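Local structure of latency-associated nuclear antigen (4BLG) at residues Leu26-Phe37 with Cys57-Ser65. The protein probably binds DNA through the C-terminal domain described here, and self-associates, as the latency-associated nuclear antigen of murid herpesvirus 4. Numbering follows the deposited sequence.
With PO4 (phosphate ion), chain D.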
ATOM      1  N   LEU A  26      19.782  -6.651   5.617  1.00 41.05           N
ATOM      2  CA  LEU A  26      18.462  -6.351   5.079  1.00 38.86           C
ATOM      3  C   LEU A  26      18.091  -7.279   3.917  1.00 46.48           C
ATOM      4  O   LEU A  26      16.957  -7.756   3.839  1.00 38.81           O
ATOM      5  CB  LEU A  26      18.388  -4.890   4.633  1.00 37.72           C
ATOM      6  CG  LEU A  26      17.008  -4.403   4.181  1.00 43.14           C
ATOM      7  CD1 LEU A  26      15.975  -4.581   5.286  1.00 45.08           C
ATOM      8  CD2 LEU A  26      17.072  -2.951   3.732  1.00 41.10           C
ATOM      9  N   PHE A  27      19.044  -7.555   3.026  1.00 39.07           N
ATOM     10  CA  PHE A  27      18.744  -8.323   1.815  1.00 36.93           C
ATOM     11  C   PHE A  27      19.250  -9.755   1.832  1.00 45.48           C
ATOM     12  O   PHE A  27      19.200 -10.442   0.815  1.00 47.73           O
ATOM     13  CB  PHE A  27      19.270  -7.605   0.583  1.00 38.01           C
ATOM     14  CG  PHE A  27      18.426  -6.448   0.174  1.00 39.73           C
ATOM     15  CD1 PHE A  27      17.316  -6.640  -0.628  1.00 44.17           C
ATOM     16  CD2 PHE A  27      18.724  -5.171   0.608  1.00 40.96           C
ATOM     17  CE1 PHE A  27      16.526  -5.578  -0.999  1.00 30.87           C
ATOM     18  CE2 PHE A  27      17.938  -4.101   0.239  1.00 42.10           C
ATOM     19  CZ  PHE A  27      16.838  -4.304  -0.565  1.00 32.20           C
ATOM     20  N   ASP A  28      19.734 -10.201   2.983  1.00 45.86           N
ATOM     21  CA  ASP A  28      20.089 -11.600   3.168  1.00 49.37           C
ATOM     22  C   ASP A  28      18.923 -12.475   2.723  1.00 61.49           C
ATOM     23  O   ASP A  28      17.819 -12.345   3.255  1.00 61.34           O
ATOM     24  CB  ASP A  28      20.382 -11.874   4.641  1.00 46.10           C
ATOM     25  CG  ASP A  28      21.178 -13.140   4.847  1.00 62.52           C
ATOM     26  OD1 ASP A  28      21.124 -14.011   3.951  1.00 52.21           O
ATOM     27  OD2 ASP A  28      21.855 -13.262   5.897  1.00 50.84           O
ATOM     28  N   PRO A  29      19.155 -13.376   1.751  1.00 72.72           N
ATOM     29  CA  PRO A  29      18.069 -14.244   1.284  1.00 72.03           C
ATOM     30  C   PRO A  29      17.783 -15.390   2.254  1.00 69.29           C
ATOM     31  O   PRO A  29      16.789 -16.102   2.092  1.00 71.93           O
ATOM     32  CB  PRO A  29      18.592 -14.792  -0.051  1.00 74.23           C
ATOM     33  CG  PRO A  29      19.981 -14.228  -0.229  1.00 73.58           C
ATOM     34  CD  PRO A  29      20.426 -13.708   1.094  1.00 71.88           C
ATOM     35  N   GLU A  30      18.651 -15.565   3.248  1.00 57.52           N
ATOM     36  CA  GLU A  30      18.418 -16.529   4.318  1.00 59.46           C
ATOM     37  C   GLU A  30      18.321 -15.794   5.650  1.00 58.55           C
ATOM     38  O   GLU A  30      18.554 -14.585   5.723  1.00 58.00           O
ATOM     39  CB  GLU A  30      19.522 -17.591   4.344  1.00 67.26           C
ATOM     40  CG  GLU A  30      19.569 -18.433   3.073  1.00 76.19           C
ATOM     41  CD  GLU A  30      18.479 -19.498   3.023  1.00103.64           C
ATOM     42  OE1 GLU A  30      17.693 -19.602   3.991  1.00107.60           O
ATOM     43  OE2 GLU A  30      18.406 -20.229   2.008  1.00115.05           O
ATOM     44  N   GLY A  31      17.956 -16.528   6.696  1.00 50.31           N
ATOM     45  CA  GLY A  31      17.663 -15.932   7.988  1.00 53.62           C
ATOM     46  C   GLY A  31      16.177 -16.019   8.293  1.00 60.64           C
ATOM     47  O   GLY A  31      15.449 -16.791   7.663  1.00 49.91           O
ATOM     48  N   HIS A  32      15.728 -15.225   9.260  1.00 75.29           N
ATOM     49  CA  HIS A  32      14.340 -15.274   9.714  1.00 72.98           C
ATOM     50  C   HIS A  32      13.642 -13.939   9.521  1.00 58.77           C
ATOM     51  O   HIS A  32      14.199 -12.893   9.852  1.00 52.50           O
ATOM     52  CB  HIS A  32      14.287 -15.653  11.191  1.00 83.43           C
ATOM     53  CG  HIS A  32      14.780 -17.034  11.471  1.00 98.34           C
ATOM     54  ND1 HIS A  32      16.030 -17.289  11.999  1.00105.34           N
ATOM     55  CD2 HIS A  32      14.200 -18.242  11.287  1.00104.35           C
ATOM     56  CE1 HIS A  32      16.191 -18.590  12.134  1.00113.05           C
ATOM     57  NE2 HIS A  32      15.095 -19.195  11.708  1.00114.24           N
ATOM     58  N   PRO A  33      12.410 -13.969   8.991  1.00 52.38           N
ATOM     59  CA  PRO A  33      11.707 -12.695   8.845  1.00 53.00           C
ATOM     60  C   PRO A  33      11.424 -12.118  10.211  1.00 46.40           C
ATOM     61  O   PRO A  33      11.423 -12.857  11.191  1.00 48.67           O
ATOM     62  CB  PRO A  33      10.403 -13.084   8.143  1.00 43.36           C
ATOM     63  CG  PRO A  33      10.188 -14.499   8.507  1.00 67.50           C
ATOM     64  CD  PRO A  33      11.551 -15.117   8.661  1.00 57.76           C
ATOM     65  N   PRO A  34      11.202 -10.807  10.285  1.00 45.67           N
ATOM     66  CA  PRO A  34      10.872 -10.252  11.591  1.00 46.09           C
ATOM     67  C   PRO A  34       9.491 -10.732  12.013  1.00 46.76           C
ATOM     68  O   PRO A  34       8.725 -11.245  11.192  1.00 47.15           O
ATOM     69  CB  PRO A  34      10.869  -8.750  11.334  1.00 53.42           C
ATOM     70  CG  PRO A  34      10.500  -8.616   9.892  1.00 41.68           C
ATOM     71  CD  PRO A  34      11.073  -9.815   9.202  1.00 47.93           C
ATOM     72  N   THR A  35       9.171 -10.553  13.283  1.00 48.94           N
ATOM     73  CA  THR A  35       7.912 -11.043  13.815  1.00 50.14           C
ATOM     74  C   THR A  35       6.757 -10.220  13.275  1.00 54.17           C
ATOM     75  O   THR A  35       5.698 -10.763  12.967  1.00 53.55           O
ATOM     76  CB  THR A  35       7.915 -10.989  15.335  1.00 53.33           C
ATOM     77  OG1 THR A  35       8.998 -11.787  15.825  1.00 55.39           O
ATOM     78  CG2 THR A  35       6.589 -11.513  15.901  1.00 54.87           C
ATOM     79  N   HIS A  36       6.975  -8.911  13.156  1.00 51.98           N
ATOM     80  CA  HIS A  36       5.964  -8.000  12.624  1.00 47.57           C
ATOM     81  C   HIS A  36       6.598  -6.986  11.684  1.00 46.64           C
ATOM     82  O   HIS A  36       7.757  -6.606  11.849  1.00 44.96           O
ATOM     83  CB  HIS A  36       5.249  -7.256  13.757  1.00 52.21           C
ATOM     84  CG  HIS A  36       4.514  -8.151  14.704  1.00 58.91           C
ATOM     85  ND1 HIS A  36       3.666  -9.151  14.279  1.00 61.14           N
ATOM     86  CD2 HIS A  36       4.491  -8.188  16.058  1.00 62.23           C
ATOM     87  CE1 HIS A  36       3.157  -9.771  15.329  1.00 61.53           C
ATOM     88  NE2 HIS A  36       3.641  -9.205  16.421  1.00 61.07           N
ATOM     89  N   PHE A  37       5.825  -6.555  10.696  1.00 41.86           N
ATOM     90  CA  PHE A  37       6.260  -5.546   9.741  1.00 40.67           C
ATOM     91  C   PHE A  37       5.511  -4.248  10.017  1.00 50.17           C
ATOM     92  O   PHE A  37       4.377  -4.076   9.573  1.00 43.92           O
ATOM     93  CB  PHE A  37       5.961  -6.012   8.318  1.00 37.22           C
ATOM     94  CG  PHE A  37       6.761  -7.206   7.896  1.00 37.95           C
ATOM     95  CD1 PHE A  37       6.343  -8.486   8.225  1.00 38.59           C
ATOM     96  CD2 PHE A  37       7.940  -7.050   7.180  1.00 38.14           C
ATOM     97  CE1 PHE A  37       7.085  -9.592   7.847  1.00 37.97           C
ATOM     98  CE2 PHE A  37       8.683  -8.152   6.789  1.00 36.98           C
ATOM     99  CZ  PHE A  37       8.254  -9.425   7.124  1.00 37.03           C
ATOM    100  N   CYS A  57      13.269  -7.642  -7.584  1.00 28.53           N
ATOM    101  CA  CYS A  57      14.521  -7.378  -6.866  1.00 35.35           C
ATOM    102  C   CYS A  57      14.425  -7.076  -5.363  1.00 34.72           C
ATOM    103  O   CYS A  57      15.272  -7.521  -4.590  1.00 29.84           O
ATOM    104  CB  CYS A  57      15.283  -6.242  -7.548  1.00 45.60           C
ATOM    105  SG  CYS A  57      15.952  -6.717  -9.141  1.00 33.90           S
ATOM    106  N   ILE A  58      13.427  -6.304  -4.946  1.00 33.84           N
ATOM    107  CA  ILE A  58      13.308  -5.920  -3.539  1.00 28.36           C
ATOM    108  C   ILE A  58      12.567  -7.005  -2.767  1.00 32.29           C
ATOM    109  O   ILE A  58      11.400  -6.845  -2.365  1.00 31.12           O
ATOM    110  CB  ILE A  58      12.619  -4.550  -3.382  1.00 27.70           C
ATOM    111  CG1 ILE A  58      13.411  -3.488  -4.154  1.00 29.99           C
ATOM    112  CG2 ILE A  58      12.533  -4.151  -1.917  1.00 31.48           C
ATOM    113  CD1 ILE A  58      12.683  -2.161  -4.320  1.00 31.18           C
ATOM    114  N   GLN A  59      13.273  -8.118  -2.577  1.00 30.29           N
ATOM    115  CA  GLN A  59      12.743  -9.297  -1.909  1.00 31.42           C
ATOM    116  C   GLN A  59      13.855  -9.956  -1.107  1.00 32.37           C
ATOM    117  O   GLN A  59      14.987 -10.072  -1.574  1.00 38.11           O
ATOM    118  CB  GLN A  59      12.211 -10.303  -2.929  1.00 28.79           C
ATOM    119  CG  GLN A  59      11.123  -9.775  -3.843  1.00 38.54           C
ATOM    120  CD  GLN A  59       9.801  -9.558  -3.133  1.00 36.88           C
ATOM    121  OE1 GLN A  59       9.688  -9.749  -1.918  1.00 30.40           O
ATOM    122  NE2 GLN A  59       8.785  -9.158  -3.895  1.00 29.19           N
ATOM    123  N   SER A  60      13.524 -10.391   0.099  1.00 39.13           N
ATOM    124  CA  SER A  60      14.450 -11.148   0.932  1.00 43.29           C
ATOM    125  C   SER A  60      13.695 -11.651   2.153  1.00 38.80           C
ATOM    126  O   SER A  60      12.464 -11.605   2.203  1.00 43.90           O
ATOM    127  CB  SER A  60      15.626 -10.283   1.379  1.00 39.58           C
ATOM    128  OG  SER A  60      15.215  -9.376   2.387  1.00 44.89           O
ATOM    129  N   LYS A  61      14.435 -12.124   3.143  1.00 39.85           N
ATOM    130  CA  LYS A  61      13.820 -12.595   4.370  1.00 48.07           C
ATOM    131  C   LYS A  61      13.302 -11.429   5.209  1.00 46.72           C
ATOM    132  O   LYS A  61      12.417 -11.608   6.045  1.00 44.50           O
ATOM    133  CB  LYS A  61      14.820 -13.415   5.184  1.00 52.75           C
ATOM    134  CG  LYS A  61      14.371 -14.830   5.454  1.00 57.16           C
ATOM    135  CD  LYS A  61      14.229 -15.624   4.173  1.00 56.87           C
ATOM    136  CE  LYS A  61      13.972 -17.089   4.473  1.00 68.09           C
ATOM    137  NZ  LYS A  61      14.069 -17.928   3.253  1.00 78.61           N
ATOM    138  N   HIS A  62      13.855 -10.239   4.997  1.00 37.34           N
ATOM    139  CA  HIS A  62      13.499  -9.091   5.823  1.00 41.85           C
ATOM    140  C   HIS A  62      12.804  -7.977   5.048  1.00 35.06           C
ATOM    141  O   HIS A  62      12.425  -6.961   5.629  1.00 35.38           O
ATOM    142  CB  HIS A  62      14.743  -8.542   6.517  1.00 38.72           C
ATOM    143  CG  HIS A  62      15.310  -9.462   7.551  1.00 63.57           C
ATOM    144  ND1 HIS A  62      15.815 -10.706   7.242  1.00 73.11           N
ATOM    145  CD2 HIS A  62      15.445  -9.323   8.890  1.00 67.05           C
ATOM    146  CE1 HIS A  62      16.244 -11.292   8.344  1.00 76.70           C
ATOM    147  NE2 HIS A  62      16.031 -10.475   9.359  1.00 74.78           N
ATOM    148  N   VAL A  63      12.644  -8.171   3.744  1.00 33.46           N
ATOM    149  CA  VAL A  63      11.966  -7.206   2.890  1.00 31.49           C
ATOM    150  C   VAL A  63      11.038  -7.987   1.992  1.00 34.52           C
ATOM    151  O   VAL A  63      11.489  -8.858   1.255  1.00 30.53           O
ATOM    152  CB  VAL A  63      12.940  -6.426   1.972  1.00 31.76           C
ATOM    153  CG1 VAL A  63      12.254  -5.196   1.397  1.00 30.86           C
ATOM    154  CG2 VAL A  63      14.198  -6.029   2.723  1.00 39.57           C
ATOM    155  N   LEU A  64       9.743  -7.689   2.057  1.00 32.19           N
ATOM    156  CA  LEU A  64       8.775  -8.367   1.208  1.00 28.81           C
ATOM    157  C   LEU A  64       8.029  -7.329   0.397  1.00 29.90           C
ATOM    158  O   LEU A  64       7.528  -6.350   0.946  1.00 35.09           O
ATOM    159  CB  LEU A  64       7.796  -9.171   2.052  1.00 29.92           C
ATOM    160  CG  LEU A  64       8.422 -10.047   3.143  1.00 35.51           C
ATOM    161  CD1 LEU A  64       7.329 -10.744   3.927  1.00 41.26           C
ATOM    162  CD2 LEU A  64       9.377 -11.069   2.567  1.00 38.49           C
ATOM    163  N   SER A  65       7.954  -7.535  -0.912  1.00 30.46           N
ATOM    164  CA  SER A  65       7.284  -6.573  -1.769  1.00 30.77           C
ATOM    165  C   SER A  65       6.059  -7.144  -2.463  1.00 31.94           C
ATOM    166  O   SER A  65       6.034  -8.294  -2.898  1.00 34.79           O
ATOM    167  CB  SER A  65       8.244  -5.997  -2.808  1.00 33.36           C
ATOM    168  OG  SER A  65       9.271  -5.249  -2.186  1.00 31.78           O
TER
HETATM  169  P   PO4 D1263      22.698  -3.960   6.529  1.00 45.70           P
HETATM  170  O1  PO4 D1263      23.621  -2.959   5.886  1.00 52.90           O
HETATM  171  O2  PO4 D1263      21.519  -4.239   5.628  1.00 58.30           O
HETATM  172  O3  PO4 D1263      23.390  -5.271   6.782  1.00 51.18           O
HETATM  173  O4  PO4 D1263      22.203  -3.384   7.829  1.00 55.94           O
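S60 OG donates to L26 O at 2.8 Å, in the plane of that carbonyl, and accepts from H62 N at 3.1 Å, which makes an ST turn of the loop ahead of strand 64-70. With OG between its own N and carbonyl carbon (chi1 74°), the hydroxyl serves L26 in the short helix 24-27 and its own loop together. K61 N gives D28 O a weak but nearly straight bond (169°). The K61 side chain, bent at chi2, runs along the backbone of 29-31, where CG touches G31 O and NZ bonds weakly to P29 O at 3.5 Å. E30 OE1, 4.1 Å from K61 NZ, is too far for a salt bridge, while E30 N closes an Asx turn on D28 OD1. P33 CA makes a CH...O contact with K61 O, and both residues pack on the second subunit, against its V74 and P75. L26 CD1 presses on V63 CG2 at 3.4 Å, beside L99 of helix 93-110, and F37 CZ meets L64 CD1. L26 N donates to a phosphate ion, probably a crystallisation component, also hydrogen-bonded by R25 and K98. All three hydrogen bonds between the segments end on backbone carbonyls, consistent with main-chain groups outweighing paired charges in joining these DNA-binding-domain loops.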